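Local coordinates for ATP-dependent helicase FUN30 (Saccharomyces cerevisiae S288c, PDB 5GN1), which remodels nucleosomes using ATP, promotes DNA end resection at double-strand breaks and is required for heterochromatin organisation, at residues L46-L58 and Q300-D313. Residues are numbered along the deposited sequence; the frame is centred on the assembly and turned at random.
Sequences LPPKHTHIQYCEL and QTKEVNITTLITKD
Strand 49-56 pairs in parallel with strand 304-311 along eight residues, from Lys49 beside Val304 to Cys56 beside Thr311. It is the edge strand of the RecA-like parallel sheet of the second ATPase lobe, the C-terminal part of the ATPase domain, and strand 304-311 bonds on its other flank to strand 275-278. Backbone bonds run from the weak Val304 N to Pro48 O through Lys312 N to Cys56 O, and the strand directions diverge by 31°.

On one face, Ile306 and Ile310 are two bumps. Ile310 CD1 enters the hollow between the branches of Ile53, 3.7 Å from CG2. Its CG2 presses on Tyr55 CE1 at 3.6 Å. With CG anti to the carbonyl carbon of Tyr55, chi1 -76° brings the CE1 corner of the ring to this branch, and CD1 also receives Lys312 CG. Ile53 CG2 lies against one face of the same ring, offset toward its rim. Nearer the start of the strands, Ile306 CD1 fits between Thr51 CG2 and Lys49 CB. Helix 315-322 adds His320 against Ile53 and Ile310.

The face carrying His50, His52, Gln54 and Cys56 is more polar at its start. Asn305 ND2 donates to His52 NE2 at 2.8 Å, nearly in the ring plane, with ring and amide planes 18° apart. An alanine in place of Asn305 would probably leave His52 NE2 without this donor and its ring freer to turn. His50 NE2 gives Glu303 OE1 a weak bond, while Pro48 CG rests against the same carboxylate. Toward the far end, Gln54 CB sits between Thr307 CG2 and Leu309 CD2, and Cys56 SG reaches Leu309 CB. Helix 185-200 packs on Cys56 and Thr307.

Beside Cys56 and Thr311, Leu58 presses against one methyl: Thr311 CG2 lies 3.6 Å from its CG and 3.7 Å from its CD2.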
loop_
_atom_site.group_PDB
_atom_site.type_symbol
_atom_site.label_atom_id
_atom_site.label_comp_id
_atom_site.label_asym_id
_atom_site.label_seq_id
_atom_site.Cartn_x
_atom_site.Cartn_y
_atom_site.Cartn_z
ATOM N N LEU A 46 -13.501 -16.793 -24.692
ATOM C CA LEU A 46 -12.849 -16.348 -23.465
ATOM C C LEU A 46 -13.436 -17.091 -22.269
ATOM O O LEU A 46 -14.624 -16.928 -21.973
ATOM C CB LEU A 46 -13.023 -14.844 -23.301
ATOM C CG LEU A 46 -12.347 -14.146 -22.122
ATOM C CD1 LEU A 46 -10.858 -14.443 -22.073
ATOM C CD2 LEU A 46 -12.585 -12.646 -22.235
ATOM N N PRO A 47 -12.655 -17.904 -21.565
ATOM C CA PRO A 47 -13.187 -18.627 -20.408
ATOM C C PRO A 47 -13.643 -17.655 -19.338
ATOM O O PRO A 47 -13.195 -16.498 -19.308
ATOM C CB PRO A 47 -11.992 -19.462 -19.926
ATOM C CG PRO A 47 -10.990 -19.420 -21.063
ATOM C CD PRO A 47 -11.206 -18.113 -21.734
ATOM N N PRO A 48 -14.521 -18.086 -18.436
ATOM C CA PRO A 48 -15.063 -17.158 -17.434
ATOM C C PRO A 48 -14.026 -16.741 -16.405
ATOM O O PRO A 48 -13.068 -17.462 -16.118
ATOM C CB PRO A 48 -16.191 -17.964 -16.778
ATOM C CG PRO A 48 -15.829 -19.395 -17.014
ATOM C CD PRO A 48 -15.161 -19.413 -18.365
ATOM N N LYS A 49 -14.237 -15.551 -15.850
ATOM C CA LYS A 49 -13.526 -15.088 -14.671
ATOM C C LYS A 49 -14.421 -15.217 -13.439
ATOM O O LYS A 49 -15.649 -15.279 -13.539
ATOM C CB LYS A 49 -13.064 -13.644 -14.858
ATOM C CG LYS A 49 -14.168 -12.600 -14.889
ATOM C CD LYS A 49 -13.563 -11.225 -15.127
ATOM C CE LYS A 49 -14.569 -10.101 -14.983
ATOM N NZ LYS A 49 -13.986 -8.834 -15.541
ATOM N N HIS A 50 -13.785 -15.303 -12.271
ATOM C CA HIS A 50 -14.490 -15.395 -10.998
ATOM C C HIS A 50 -13.815 -14.478 -9.982
ATOM O O HIS A 50 -12.598 -14.557 -9.785
ATOM C CB HIS A 50 -14.515 -16.836 -10.476
ATOM C CG HIS A 50 -15.098 -17.834 -11.438
ATOM N ND1 HIS A 50 -16.452 -17.927 -11.691
ATOM C CD2 HIS A 50 -14.511 -18.801 -12.184
ATOM C CE1 HIS A 50 -16.672 -18.900 -12.559
ATOM N NE2 HIS A 50 -15.510 -19.445 -12.877
ATOM N N THR A 51 -14.598 -13.611 -9.335
ATOM C CA THR A 51 -14.073 -12.683 -8.340
ATOM C C THR A 51 -14.467 -13.120 -6.936
ATOM O O THR A 51 -15.588 -13.584 -6.711
ATOM C CB THR A 51 -14.557 -11.253 -8.616
ATOM O OG1 THR A 51 -15.989 -11.220 -8.654
ATOM C CG2 THR A 51 -14.024 -10.784 -9.956
ATOM N N HIS A 52 -13.541 -12.979 -5.996
ATOM C CA HIS A 52 -13.728 -13.423 -4.624
ATOM C C HIS A 52 -13.241 -12.325 -3.690
ATOM O O HIS A 52 -12.435 -11.474 -4.075
ATOM C CB HIS A 52 -12.939 -14.715 -4.317
ATOM C CG HIS A 52 -12.971 -15.735 -5.417
ATOM N ND1 HIS A 52 -13.946 -16.707 -5.505
ATOM C CD2 HIS A 52 -12.137 -15.943 -6.467
ATOM C CE1 HIS A 52 -13.718 -17.466 -6.566
ATOM N NE2 HIS A 52 -12.629 -17.020 -7.170
ATOM N N ILE A 53 -13.718 -12.364 -2.449
ATOM C CA ILE A 53 -13.237 -11.490 -1.382
ATOM C C ILE A 53 -12.550 -12.368 -0.351
ATOM O O ILE A 53 -13.099 -13.394 0.059
ATOM C CB ILE A 53 -14.380 -10.692 -0.726
ATOM C CG1 ILE A 53 -15.135 -9.828 -1.748
ATOM C CG2 ILE A 53 -13.863 -9.888 0.491
ATOM C CD1 ILE A 53 -14.300 -8.868 -2.518
ATOM N N GLN A 54 -11.352 -11.986 0.062
ATOM C CA GLN A 54 -10.659 -12.675 1.141
ATOM C C GLN A 54 -10.504 -11.703 2.294
ATOM O O GLN A 54 -9.852 -10.663 2.146
ATOM C CB GLN A 54 -9.293 -13.190 0.696
ATOM C CG GLN A 54 -8.473 -13.800 1.822
ATOM C CD GLN A 54 -9.150 -14.987 2.490
ATOM O OE1 GLN A 54 -9.303 -16.041 1.881
ATOM N NE2 GLN A 54 -9.544 -14.821 3.758
ATOM N N TYR A 55 -11.108 -12.028 3.434
ATOM C CA TYR A 55 -11.062 -11.120 4.568
ATOM C C TYR A 55 -9.784 -11.317 5.375
ATOM O O TYR A 55 -9.263 -12.429 5.492
ATOM C CB TYR A 55 -12.307 -11.292 5.447
ATOM C CG TYR A 55 -13.540 -10.650 4.824
ATOM C CD1 TYR A 55 -13.648 -9.269 4.741
ATOM C CD2 TYR A 55 -14.586 -11.423 4.314
ATOM C CE1 TYR A 55 -14.749 -8.662 4.171
ATOM C CE2 TYR A 55 -15.709 -10.822 3.742
ATOM C CZ TYR A 55 -15.785 -9.434 3.682
ATOM O OH TYR A 55 -16.881 -8.798 3.123
ATOM N N CYS A 56 -9.268 -10.206 5.898
ATOM C CA CYS A 56 -8.038 -10.145 6.671
ATOM C C CYS A 56 -8.362 -9.468 7.995
ATOM O O CYS A 56 -9.328 -8.710 8.093
ATOM C CB CYS A 56 -6.915 -9.348 5.920
ATOM S SG CYS A 56 -6.808 -9.753 4.154
ATOM N N GLU A 57 -7.535 -9.657 8.980
ATOM C CA GLU A 57 -7.745 -8.969 10.217
ATOM C C GLU A 57 -6.614 -7.996 10.457
ATOM O O GLU A 57 -5.555 -8.151 9.951
ATOM C CB GLU A 57 -7.686 -9.949 11.367
ATOM C CG GLU A 57 -8.835 -10.936 11.564
ATOM C CD GLU A 57 -10.180 -10.304 11.945
ATOM O OE1 GLU A 57 -11.169 -10.717 11.394
ATOM O OE2 GLU A 57 -10.255 -9.414 12.778
ATOM N N LEU A 58 -6.883 -6.997 11.253
ATOM C CA LEU A 58 -5.852 -6.113 11.775
ATOM C C LEU A 58 -5.033 -6.857 12.824
ATOM O O LEU A 58 -5.579 -7.296 13.840
ATOM C CB LEU A 58 -6.491 -4.869 12.396
ATOM C CG LEU A 58 -7.298 -3.895 11.528
ATOM C CD1 LEU A 58 -8.166 -2.975 12.388
ATOM C CD2 LEU A 58 -6.340 -3.061 10.672
ATOM N N GLN A 300 -6.335 -15.685 -23.332
ATOM C CA GLN A 300 -6.342 -16.449 -22.096
ATOM C C GLN A 300 -7.009 -17.797 -22.327
ATOM O O GLN A 300 -8.093 -17.870 -22.909
ATOM C CB GLN A 300 -7.080 -15.673 -21.002
ATOM C CG GLN A 300 -7.280 -16.448 -19.732
ATOM C CD GLN A 300 -5.965 -16.771 -19.022
ATOM O OE1 GLN A 300 -5.530 -17.916 -19.016
ATOM N NE2 GLN A 300 -5.342 -15.756 -18.398
ATOM N N THR A 301 -6.364 -18.865 -21.875
ATOM C CA THR A 301 -6.892 -20.204 -22.075
ATOM C C THR A 301 -7.460 -20.826 -20.810
ATOM O O THR A 301 -8.074 -21.890 -20.889
ATOM C CB THR A 301 -5.809 -21.140 -22.636
ATOM O OG1 THR A 301 -4.781 -21.319 -21.659
ATOM C CG2 THR A 301 -5.195 -20.562 -23.901
ATOM N N LYS A 302 -7.267 -20.212 -19.654
ATOM C CA LYS A 302 -7.768 -20.767 -18.411
ATOM C C LYS A 302 -8.775 -19.810 -17.789
ATOM O O LYS A 302 -8.831 -18.627 -18.138
ATOM C CB LYS A 302 -6.614 -21.041 -17.444
ATOM C CG LYS A 302 -5.546 -21.946 -18.028
ATOM C CD LYS A 302 -4.428 -22.172 -17.029
ATOM C CE LYS A 302 -3.316 -23.047 -17.613
ATOM N NZ LYS A 302 -2.213 -23.210 -16.632
ATOM N N GLU A 303 -9.588 -20.337 -16.868
ATOM C CA GLU A 303 -10.435 -19.467 -16.062
ATOM C C GLU A 303 -9.552 -18.609 -15.164
ATOM O O GLU A 303 -8.534 -19.078 -14.648
ATOM C CB GLU A 303 -11.421 -20.293 -15.227
ATOM C CG GLU A 303 -12.544 -20.924 -16.070
ATOM C CD GLU A 303 -13.583 -21.691 -15.249
ATOM O OE1 GLU A 303 -13.646 -21.524 -14.010
ATOM O OE2 GLU A 303 -14.355 -22.461 -15.859
ATOM N N VAL A 304 -9.924 -17.340 -14.998
ATOM C CA VAL A 304 -9.141 -16.384 -14.217
ATOM C C VAL A 304 -9.823 -16.172 -12.876
ATOM O O VAL A 304 -11.022 -15.861 -12.819
ATOM C CB VAL A 304 -8.962 -15.055 -14.973
ATOM C CG1 VAL A 304 -8.410 -13.944 -14.042
ATOM C CG2 VAL A 304 -8.054 -15.262 -16.178
ATOM N N ASN A 305 -9.070 -16.342 -11.794
ATOM C CA ASN A 305 -9.588 -16.166 -10.447
ATOM C C ASN A 305 -9.016 -14.890 -9.850
ATOM O O ASN A 305 -7.798 -14.696 -9.836
ATOM C CB ASN A 305 -9.256 -17.366 -9.573
ATOM C CG ASN A 305 -10.186 -18.537 -9.832
ATOM O OD1 ASN A 305 -9.854 -19.462 -10.581
ATOM N ND2 ASN A 305 -11.367 -18.492 -9.227
ATOM N N ILE A 306 -9.898 -14.029 -9.361
ATOM C CA ILE A 306 -9.527 -12.706 -8.869
ATOM C C ILE A 306 -9.932 -12.614 -7.406
ATOM O O ILE A 306 -11.079 -12.905 -7.058
ATOM C CB ILE A 306 -10.189 -11.598 -9.708
ATOM C CG1 ILE A 306 -9.728 -11.685 -11.161
ATOM C CG2 ILE A 306 -9.896 -10.214 -9.129
ATOM C CD1 ILE A 306 -10.848 -11.666 -12.123
ATOM N N THR A 307 -8.989 -12.241 -6.541
ATOM C CA THR A 307 -9.250 -12.161 -5.110
ATOM C C THR A 307 -8.881 -10.769 -4.604
ATOM O O THR A 307 -7.750 -10.311 -4.806
ATOM C CB THR A 307 -8.471 -13.244 -4.347
ATOM O OG1 THR A 307 -8.875 -14.537 -4.824
ATOM C CG2 THR A 307 -8.736 -13.154 -2.827
ATOM N N THR A 308 -9.830 -10.101 -3.949
ATOM C CA THR A 308 -9.589 -8.800 -3.331
ATOM C C THR A 308 -9.426 -8.985 -1.831
ATOM O O THR A 308 -10.275 -9.611 -1.184
ATOM C CB THR A 308 -10.732 -7.831 -3.626
ATOM O OG1 THR A 308 -10.840 -7.657 -5.037
ATOM C CG2 THR A 308 -10.462 -6.470 -2.978
ATOM N N LEU A 309 -8.312 -8.485 -1.296
ATOM C CA LEU A 309 -8.025 -8.565 0.127
ATOM C C LEU A 309 -8.725 -7.420 0.838
ATOM O O LEU A 309 -8.562 -6.261 0.452
ATOM C CB LEU A 309 -6.518 -8.472 0.385
ATOM C CG LEU A 309 -5.651 -9.503 -0.324
ATOM C CD1 LEU A 309 -4.205 -9.402 0.158
ATOM C CD2 LEU A 309 -6.223 -10.876 -0.060
ATOM N N ILE A 310 -9.489 -7.741 1.881
ATOM C CA ILE A 310 -10.285 -6.751 2.599
ATOM C C ILE A 310 -10.076 -6.959 4.089
ATOM O O ILE A 310 -10.382 -8.036 4.618
ATOM C CB ILE A 310 -11.778 -6.847 2.252
ATOM C CG1 ILE A 310 -11.990 -6.473 0.789
ATOM C CG2 ILE A 310 -12.604 -5.934 3.178
ATOM C CD1 ILE A 310 -13.438 -6.211 0.405
ATOM N N THR A 311 -9.551 -5.936 4.766
ATOM C CA THR A 311 -9.392 -5.994 6.210
ATOM C C THR A 311 -10.741 -5.767 6.888
ATOM O O THR A 311 -11.421 -4.762 6.635
ATOM C CB THR A 311 -8.363 -4.975 6.680
ATOM O OG1 THR A 311 -7.060 -5.375 6.211
ATOM C CG2 THR A 311 -8.351 -4.920 8.206
ATOM N N LYS A 312 -11.132 -6.722 7.729
ATOM C CA LYS A 312 -12.390 -6.641 8.459
ATOM C C LYS A 312 -12.293 -5.601 9.567
ATOM O O LYS A 312 -11.222 -5.373 10.139
ATOM C CB LYS A 312 -12.741 -7.998 9.074
ATOM C CG LYS A 312 -13.908 -8.727 8.425
ATOM C CD LYS A 312 -14.066 -10.117 9.056
ATOM C CE LYS A 312 -15.494 -10.625 8.962
ATOM N NZ LYS A 312 -15.692 -11.836 9.817
ATOM N N ASP A 313 -13.436 -4.981 9.879
ATOM C CA ASP A 313 -13.511 -3.970 10.940
ATOM C C ASP A 313 -12.639 -2.766 10.583
ATOM O O ASP A 313 -11.927 -2.213 11.422
ATOM C CB ASP A 313 -13.117 -4.572 12.295
ATOM C CG ASP A 313 -13.441 -3.657 13.491
ATOM O OD1 ASP A 313 -14.358 -2.800 13.398
ATOM O OD2 ASP A 313 -12.761 -3.814 14.536
HETATM O O HOH W 1 -10.595 -16.204 -18.160
HETATM O O HOH W 2 -12.276 -9.315 -6.050
HETATM O O HOH W 3 -9.663 -6.679 11.951
#